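Peptidoglycan synthetase penicillin-binding protein 3 (Bifidobacterium adolescentis, PDB 4YE5) probably binds penicillin and is likely to cross-link peptidoglycan as a transpeptidase in cell-wall synthesis. Local coordinates at residues 56-68 against 82-94; 286-298 against 335-347. All coordinates share one frame; numbering follows the deposited sequence.

Two local closures lie far apart in one elongated chain, each within its own domain region, and neither joins one region to the other. Going from the N terminus, interaction 1 comes first: 82-94 returns against 56-68, closing a loop of 13 residues without helix or strand and tying helix 56-61 to helix 87-99 in the dimerisation-domain region. Much later, interaction 2 brings 335-347 back against 286-298, closing a longer excursion of 36 residues that includes strands 308-311 and 331-334, and joining three helices of the transpeptidase domain. The two neither nest nor cross; they follow in series, on opposite sides of the chain's centre. The nearest atoms of interaction 1 and interaction 2 are about 64 Å apart.

Interaction 1: 56-68 against 82-94; sequences PEQAQAFIPTTCT and PVGVTGAAAVARL
Phe62 meets Val91, Leu94 and Ala90 along one side of its ring. The nearest approach is to Val91, whose CG2 lies 3.7 Å from Phe62 CD2 and also touches the methyl of Ala59. Ala90 CB comes in at the ring edge, and Leu94 CD1 stands 3.9 Å from Phe62 CE2, the leucine side chain directed roughly perpendicular to that of Phe62. A chi1 of 177° sets CG opposite the backbone N and carries the ring to the side of helix 87-94, its CD2-CE2 side leading. Just beyond, Pro64 extends the apolar strip: its CB packs on Val83 CG2, while its CG rests 3.3 Å from Val85 O.

Within the dimerisation-domain region, a short helix and the loop leaving it thus pack on the loop and first turns of helix 87-94; the axes of 56-61 and 87-94 run almost perpendicular, 7.2 Å apart. Gly87 lies where the backbones come close. Its N donates to Phe62 O at 2.8 Å with an N-H...O angle of 158°, and its CA makes a CH...O contact of 3.1 Å with Ala59 O; its positive phi favours glycine.

Farther out, Gln60 NE2 bonds to the carbonyls of Ile112 and Leu110, fixing helix 56-61 from another part of the domain. His76 stacks edge-to-face with Phe62, and the disulfide from Cys67 to Cys75 ties the end of segment 56-68 to the intervening loop.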
# COMPACT_ATOMS: atom_id res chain seq x y z
N PRO A 56 38.50 -18.53 -13.93
CA PRO A 56 39.55 -19.53 -14.19
C PRO A 56 40.69 -19.03 -15.07
O PRO A 56 41.85 -19.23 -14.74
CB PRO A 56 38.78 -20.67 -14.86
CG PRO A 56 37.37 -20.53 -14.32
CD PRO A 56 37.15 -19.04 -14.24
N GLU A 57 40.37 -18.34 -16.16
CA GLU A 57 41.45 -17.94 -17.06
C GLU A 57 42.33 -16.83 -16.47
O GLU A 57 43.53 -16.81 -16.69
CB GLU A 57 40.93 -17.58 -18.46
CG GLU A 57 40.25 -16.25 -18.59
CD GLU A 57 40.08 -15.83 -20.04
OE1 GLU A 57 39.96 -14.61 -20.31
OE2 GLU A 57 40.09 -16.72 -20.93
N GLN A 58 41.72 -15.91 -15.69
CA GLN A 58 42.51 -14.93 -14.96
C GLN A 58 43.32 -15.58 -13.85
O GLN A 58 44.44 -15.16 -13.58
CB GLN A 58 41.65 -13.81 -14.38
CG GLN A 58 40.96 -12.94 -15.41
CD GLN A 58 41.89 -12.46 -16.49
OE1 GLN A 58 43.01 -12.05 -16.23
NE2 GLN A 58 41.41 -12.50 -17.74
N ALA A 59 42.75 -16.59 -13.18
CA ALA A 59 43.50 -17.32 -12.16
C ALA A 59 44.73 -18.00 -12.76
O ALA A 59 45.81 -18.00 -12.18
CB ALA A 59 42.61 -18.35 -11.46
N GLN A 60 44.55 -18.55 -13.96
CA GLN A 60 45.65 -19.28 -14.62
C GLN A 60 46.77 -18.35 -15.02
O GLN A 60 47.92 -18.75 -15.01
CB GLN A 60 45.11 -20.06 -15.84
CG GLN A 60 44.17 -21.20 -15.43
CD GLN A 60 43.25 -21.65 -16.55
OE1 GLN A 60 43.63 -21.65 -17.72
NE2 GLN A 60 42.04 -22.05 -16.18
N ALA A 61 46.44 -17.10 -15.34
CA ALA A 61 47.45 -16.08 -15.66
C ALA A 61 48.12 -15.48 -14.41
O ALA A 61 49.10 -14.74 -14.52
CB ALA A 61 46.80 -14.95 -16.50
N PHE A 62 47.59 -15.79 -13.22
CA PHE A 62 48.06 -15.16 -11.97
C PHE A 62 49.50 -15.51 -11.62
O PHE A 62 49.90 -16.66 -11.65
CB PHE A 62 47.10 -15.50 -10.80
CG PHE A 62 47.53 -14.95 -9.46
CD1 PHE A 62 47.52 -13.57 -9.21
CD2 PHE A 62 47.91 -15.80 -8.43
CE1 PHE A 62 47.90 -13.06 -7.95
CE2 PHE A 62 48.30 -15.31 -7.16
CZ PHE A 62 48.30 -13.93 -6.92
N ILE A 63 50.29 -14.49 -11.29
CA ILE A 63 51.63 -14.69 -10.74
C ILE A 63 51.74 -13.93 -9.42
O ILE A 63 51.65 -12.71 -9.41
CB ILE A 63 52.73 -14.16 -11.69
CG1 ILE A 63 52.62 -14.82 -13.06
CG2 ILE A 63 54.13 -14.41 -11.09
CD1 ILE A 63 53.55 -14.23 -14.10
N PRO A 64 51.90 -14.66 -8.29
CA PRO A 64 51.89 -13.97 -6.99
C PRO A 64 53.15 -13.12 -6.79
O PRO A 64 54.24 -13.47 -7.22
CB PRO A 64 51.87 -15.13 -5.97
CG PRO A 64 52.56 -16.28 -6.73
CD PRO A 64 52.09 -16.12 -8.16
N THR A 65 52.95 -11.99 -6.12
CA THR A 65 54.02 -11.05 -5.83
C THR A 65 54.72 -11.40 -4.53
O THR A 65 54.07 -11.60 -3.50
CB THR A 65 53.43 -9.63 -5.72
OG1 THR A 65 52.92 -9.24 -7.01
CG2 THR A 65 54.49 -8.61 -5.26
N THR A 66 56.04 -11.48 -4.58
CA THR A 66 56.85 -11.79 -3.41
C THR A 66 56.95 -10.56 -2.50
O THR A 66 57.19 -9.44 -2.96
CB THR A 66 58.25 -12.27 -3.84
OG1 THR A 66 58.11 -13.48 -4.60
CG2 THR A 66 59.12 -12.54 -2.62
N CYS A 67 56.71 -10.77 -1.20
CA CYS A 67 56.81 -9.68 -0.23
C CYS A 67 58.27 -9.29 -0.05
O CYS A 67 59.13 -10.15 0.12
CB CYS A 67 56.16 -10.07 1.11
SG CYS A 67 54.38 -10.41 0.98
N THR A 68 58.56 -7.99 -0.15
CA THR A 68 59.94 -7.52 -0.01
C THR A 68 59.82 -6.17 0.67
O THR A 68 58.72 -5.73 0.98
CB THR A 68 60.67 -7.34 -1.39
OG1 THR A 68 60.07 -6.26 -2.13
CG2 THR A 68 60.63 -8.60 -2.23
N PRO A 82 56.55 -16.72 0.59
CA PRO A 82 55.97 -16.66 -0.76
C PRO A 82 55.07 -17.85 -1.07
O PRO A 82 55.24 -18.93 -0.48
CB PRO A 82 57.21 -16.68 -1.67
CG PRO A 82 58.32 -16.13 -0.81
CD PRO A 82 58.02 -16.64 0.57
N VAL A 83 54.12 -17.64 -1.97
CA VAL A 83 53.13 -18.66 -2.29
C VAL A 83 53.82 -19.89 -2.90
O VAL A 83 53.47 -21.03 -2.57
CB VAL A 83 52.03 -18.09 -3.23
CG1 VAL A 83 51.06 -19.17 -3.66
CG2 VAL A 83 51.27 -16.93 -2.54
N GLY A 84 54.81 -19.66 -3.76
CA GLY A 84 55.67 -20.75 -4.24
C GLY A 84 55.24 -21.44 -5.52
O GLY A 84 56.00 -22.20 -6.09
N VAL A 85 54.01 -21.20 -5.96
CA VAL A 85 53.52 -21.73 -7.23
C VAL A 85 52.85 -20.58 -7.97
O VAL A 85 52.80 -19.48 -7.44
CB VAL A 85 52.52 -22.89 -7.04
CG1 VAL A 85 53.26 -24.15 -6.57
CG2 VAL A 85 51.41 -22.51 -6.04
N THR A 86 52.32 -20.85 -9.17
CA THR A 86 51.64 -19.82 -9.95
C THR A 86 50.28 -20.30 -10.39
O THR A 86 49.91 -21.45 -10.15
CB THR A 86 52.44 -19.41 -11.23
OG1 THR A 86 52.46 -20.49 -12.17
CG2 THR A 86 53.87 -19.01 -10.87
N GLY A 87 49.52 -19.40 -11.02
CA GLY A 87 48.26 -19.76 -11.65
C GLY A 87 47.20 -20.26 -10.70
O GLY A 87 47.10 -19.80 -9.55
N ALA A 88 46.37 -21.20 -11.18
CA ALA A 88 45.26 -21.76 -10.40
C ALA A 88 45.74 -22.29 -9.07
O ALA A 88 45.08 -22.12 -8.04
CB ALA A 88 44.55 -22.87 -11.17
N ALA A 89 46.90 -22.94 -9.11
CA ALA A 89 47.49 -23.51 -7.92
C ALA A 89 47.74 -22.41 -6.89
O ALA A 89 47.43 -22.59 -5.72
CB ALA A 89 48.77 -24.26 -8.25
N ALA A 90 48.27 -21.27 -7.32
CA ALA A 90 48.54 -20.17 -6.39
C ALA A 90 47.26 -19.56 -5.82
O ALA A 90 47.16 -19.31 -4.61
CB ALA A 90 49.41 -19.09 -7.06
N VAL A 91 46.27 -19.32 -6.68
CA VAL A 91 45.01 -18.77 -6.23
C VAL A 91 44.35 -19.73 -5.24
O VAL A 91 43.81 -19.30 -4.20
CB VAL A 91 44.02 -18.49 -7.39
CG1 VAL A 91 42.68 -17.91 -6.85
CG2 VAL A 91 44.64 -17.54 -8.42
N ALA A 92 44.41 -21.02 -5.54
CA ALA A 92 43.76 -22.02 -4.69
C ALA A 92 44.39 -22.05 -3.29
O ALA A 92 43.68 -22.11 -2.30
CB ALA A 92 43.81 -23.43 -5.34
N ARG A 93 45.72 -21.99 -3.23
CA ARG A 93 46.44 -21.99 -1.95
C ARG A 93 46.09 -20.80 -1.09
O ARG A 93 45.97 -20.90 0.14
CB ARG A 93 47.95 -22.01 -2.19
CG ARG A 93 48.54 -23.37 -2.14
CD ARG A 93 50.02 -23.35 -2.43
NE ARG A 93 50.50 -24.70 -2.67
CZ ARG A 93 51.77 -25.02 -2.90
NH1 ARG A 93 52.71 -24.08 -2.95
NH2 ARG A 93 52.08 -26.28 -3.10
N LEU A 94 45.97 -19.64 -1.72
CA LEU A 94 45.61 -18.42 -1.00
C LEU A 94 44.18 -18.53 -0.48
O LEU A 94 43.89 -18.13 0.65
CB LEU A 94 45.78 -17.20 -1.91
CG LEU A 94 47.22 -16.79 -2.21
CD1 LEU A 94 47.30 -15.85 -3.42
CD2 LEU A 94 47.88 -16.14 -0.97

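Interaction 2: 286-298 against 335-347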
# COMPACT_ATOMS: atom_id res chain seq x y z
N GLY A 286 -23.03 3.09 -4.11
CA GLY A 286 -24.41 3.11 -3.65
C GLY A 286 -24.71 4.31 -2.75
O GLY A 286 -24.11 5.38 -2.92
N SER A 287 -25.58 4.13 -1.77
CA SER A 287 -26.13 5.24 -0.99
C SER A 287 -25.08 6.08 -0.22
O SER A 287 -25.32 7.24 0.09
CB SER A 287 -27.25 4.73 -0.05
OG SER A 287 -27.85 5.80 0.68
N ILE A 288 -23.91 5.50 0.05
CA ILE A 288 -22.83 6.31 0.63
C ILE A 288 -22.52 7.51 -0.27
O ILE A 288 -22.19 8.59 0.21
CB ILE A 288 -21.54 5.45 0.87
CG1 ILE A 288 -21.91 4.18 1.63
CG2 ILE A 288 -20.45 6.30 1.61
CD1 ILE A 288 -20.73 3.39 2.19
N GLY A 289 -22.65 7.31 -1.58
CA GLY A 289 -22.50 8.39 -2.55
C GLY A 289 -23.43 9.59 -2.39
O GLY A 289 -23.15 10.67 -2.93
N LYS A 290 -24.54 9.41 -1.66
CA LYS A 290 -25.47 10.52 -1.42
C LYS A 290 -24.78 11.60 -0.60
O LYS A 290 -25.17 12.78 -0.67
CB LYS A 290 -26.70 10.07 -0.62
CG LYS A 290 -27.69 9.14 -1.37
CD LYS A 290 -28.90 8.93 -0.44
CE LYS A 290 -30.01 8.09 -1.09
NZ LYS A 290 -29.57 6.71 -1.40
N VAL A 291 -23.79 11.21 0.20
CA VAL A 291 -23.05 12.21 1.00
C VAL A 291 -22.43 13.26 0.10
O VAL A 291 -22.47 14.46 0.39
CB VAL A 291 -21.98 11.56 1.89
CG1 VAL A 291 -21.10 12.64 2.57
CG2 VAL A 291 -22.68 10.71 2.96
N LEU A 292 -21.87 12.81 -1.03
CA LEU A 292 -21.20 13.72 -1.96
C LEU A 292 -22.18 14.66 -2.65
O LEU A 292 -21.93 15.87 -2.75
CB LEU A 292 -20.41 12.96 -3.03
CG LEU A 292 -19.54 11.76 -2.61
CD1 LEU A 292 -18.53 11.47 -3.70
CD2 LEU A 292 -18.87 11.97 -1.29
N ALA A 293 -23.28 14.11 -3.16
CA ALA A 293 -24.24 14.94 -3.91
C ALA A 293 -24.94 15.96 -3.01
O ALA A 293 -25.16 17.12 -3.41
CB ALA A 293 -25.28 14.08 -4.64
N MSE A 294 -25.30 15.52 -1.81
CA MSE A 294 -26.00 16.38 -0.85
C MSE A 294 -25.11 17.49 -0.33
O MSE A 294 -25.56 18.62 -0.12
CB MSE A 294 -26.51 15.57 0.35
CG MSE A 294 -27.38 16.39 1.32
SE MSE A 294 -28.15 15.34 2.79
CE MSE A 294 -29.32 14.21 1.74
N SER A 295 -23.85 17.16 -0.08
CA SER A 295 -22.88 18.18 0.28
C SER A 295 -22.90 19.30 -0.77
O SER A 295 -22.86 20.50 -0.43
CB SER A 295 -21.47 17.58 0.40
OG SER A 295 -21.39 16.74 1.53
N GLY A 296 -22.97 18.90 -2.04
CA GLY A 296 -23.05 19.84 -3.15
C GLY A 296 -24.30 20.72 -3.07
O GLY A 296 -24.24 21.93 -3.27
N MSE A 297 -25.44 20.10 -2.76
CA MSE A 297 -26.70 20.83 -2.66
C MSE A 297 -26.66 21.90 -1.59
O MSE A 297 -27.16 23.02 -1.78
CB MSE A 297 -27.86 19.88 -2.34
CG MSE A 297 -28.14 18.89 -3.44
SE MSE A 297 -29.49 17.66 -2.85
CE MSE A 297 -29.31 16.37 -4.30
N LEU A 298 -26.08 21.56 -0.44
CA LEU A 298 -25.95 22.51 0.65
C LEU A 298 -24.99 23.63 0.25
O LEU A 298 -25.30 24.79 0.41
CB LEU A 298 -25.45 21.84 1.92
CG LEU A 298 -26.38 20.75 2.47
CD1 LEU A 298 -25.70 20.10 3.66
CD2 LEU A 298 -27.72 21.35 2.88
N LEU A 335 -34.19 17.06 4.63
CA LEU A 335 -33.09 16.67 3.75
C LEU A 335 -32.15 15.70 4.49
O LEU A 335 -31.70 14.72 3.91
CB LEU A 335 -32.31 17.89 3.26
CG LEU A 335 -31.28 17.59 2.16
CD1 LEU A 335 -31.99 17.08 0.91
CD2 LEU A 335 -30.46 18.83 1.85
N ALA A 336 -31.89 15.98 5.76
CA ALA A 336 -31.10 15.06 6.59
C ALA A 336 -31.74 13.66 6.64
O ALA A 336 -31.05 12.65 6.55
CB ALA A 336 -30.92 15.63 8.00
N GLY A 337 -33.07 13.62 6.75
CA GLY A 337 -33.78 12.34 6.78
C GLY A 337 -33.71 11.57 5.47
O GLY A 337 -33.69 10.34 5.46
N ILE A 338 -33.68 12.28 4.34
CA ILE A 338 -33.49 11.62 3.05
C ILE A 338 -32.15 10.85 3.03
O ILE A 338 -32.06 9.73 2.49
CB ILE A 338 -33.59 12.64 1.87
CG1 ILE A 338 -35.07 12.99 1.62
CG2 ILE A 338 -32.93 12.09 0.60
CD1 ILE A 338 -35.31 14.30 0.88
N LEU A 339 -31.12 11.45 3.63
CA LEU A 339 -29.83 10.78 3.77
C LEU A 339 -29.95 9.56 4.69
O LEU A 339 -29.56 8.45 4.34
CB LEU A 339 -28.76 11.74 4.36
CG LEU A 339 -27.38 11.08 4.47
CD1 LEU A 339 -26.78 10.76 3.07
CD2 LEU A 339 -26.37 11.85 5.36
N GLU A 340 -30.51 9.80 5.87
CA GLU A 340 -30.65 8.78 6.89
C GLU A 340 -31.46 7.57 6.40
O GLU A 340 -31.17 6.41 6.73
CB GLU A 340 -31.34 9.38 8.12
CG GLU A 340 -31.61 8.38 9.21
CD GLU A 340 -32.99 8.53 9.81
OE1 GLU A 340 -33.78 9.37 9.32
OE2 GLU A 340 -33.28 7.79 10.78
N GLN A 341 -32.48 7.85 5.59
CA GLN A 341 -33.36 6.79 5.09
C GLN A 341 -32.90 6.24 3.74
O GLN A 341 -33.58 5.41 3.16
CB GLN A 341 -34.79 7.31 4.98
CG GLN A 341 -35.34 7.82 6.32
CD GLN A 341 -35.94 6.69 7.15
OE1 GLN A 341 -35.97 5.53 6.72
NE2 GLN A 341 -36.42 7.02 8.34
N SER A 342 -31.75 6.70 3.25
CA SER A 342 -31.24 6.23 1.96
C SER A 342 -32.27 6.39 0.83
O SER A 342 -32.41 5.52 -0.01
CB SER A 342 -30.80 4.75 2.05
OG SER A 342 -29.86 4.56 3.11
N SER A 343 -32.99 7.50 0.80
CA SER A 343 -34.05 7.64 -0.19
C SER A 343 -33.56 8.21 -1.51
O SER A 343 -33.32 9.42 -1.64
CB SER A 343 -35.18 8.50 0.36
OG SER A 343 -36.15 8.78 -0.64
N ASN A 344 -33.43 7.32 -2.49
CA ASN A 344 -33.15 7.70 -3.88
C ASN A 344 -34.17 8.70 -4.36
O ASN A 344 -33.84 9.68 -5.03
CB ASN A 344 -33.21 6.48 -4.79
CG ASN A 344 -32.24 5.40 -4.37
OD1 ASN A 344 -31.24 5.68 -3.72
ND2 ASN A 344 -32.54 4.16 -4.74
N VAL A 345 -35.43 8.44 -4.03
CA VAL A 345 -36.53 9.27 -4.50
C VAL A 345 -36.36 10.68 -3.92
O VAL A 345 -36.43 11.66 -4.65
CB VAL A 345 -37.90 8.67 -4.14
CG1 VAL A 345 -39.02 9.68 -4.43
CG2 VAL A 345 -38.14 7.35 -4.91
N GLY A 346 -36.10 10.77 -2.63
CA GLY A 346 -35.82 12.06 -2.01
C GLY A 346 -34.68 12.82 -2.67
O GLY A 346 -34.75 14.04 -2.83
N MSE A 347 -33.63 12.11 -3.05
CA MSE A 347 -32.47 12.74 -3.69
C MSE A 347 -32.85 13.31 -5.05
O MSE A 347 -32.42 14.40 -5.42
CB MSE A 347 -31.31 11.75 -3.85
CG MSE A 347 -30.62 11.34 -2.55
SE MSE A 347 -29.84 12.85 -1.60
CE MSE A 347 -28.27 13.22 -2.69
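Lys290 reaches across to Asn344 and Ser342 in an arrangement consistent with the active site of a penicillin-binding transpeptidase. Ser287 and Lys290 fit the SxxK motif, at the start of a helix, while Ser342 and Asn344 fall where the family's SxN motif would lie. Helix 290-298 runs nearly antiparallel to helix 335-340, at 169°.

Packing is tight on the methionine side, which the buried aliphatic chain of Lys290 joins. Met294 and Met347, both present as selenomethionine, interlock as knobs into holes. Met294 enters among Leu335, Ile338, Leu339 and Met347; its CE lies 3.6 Å from Leu339 CB and equally close to Met347 SE. Met347 in turn sits among Lys290, Ala293, Met294 and Met297. Bends at chi2 (-60°) and chi3 (-75°) fold it back, so that its CE touches Ala293 CB at 3.7 Å. At the far end Leu298 CD2 lies beside Leu335 CD2, the two chains pointing opposite ways, and Met461 of helix 455-470 closes over Met294 and Leu298.

The other side is polar and more open: Ser287, Ser342 and Asn344 are partly exposed, and the contact there rests on hydrogen bonds, some of them weak. A Schellman motif at Ser342 ends helix 335-340. The next helix starts at once, with Ser343 OG as N-cap accepting from Gly346 N and also bonded to Asp324. This turn presents Ser342 and Asn344 to Lys290, while Lys486 bonds to Ser287 OG and Leu339 O. The aliphatic part of Lys290 lies across Met347, its CE 3.6 Å from Met347 CG. The chain then bends at chi4, and Lys290 NZ bonds to Ser287 OG at 2.8 Å, to Asn344 OD1 at 3.0 Å and, weakly, to Ser342 O at 3.4 Å.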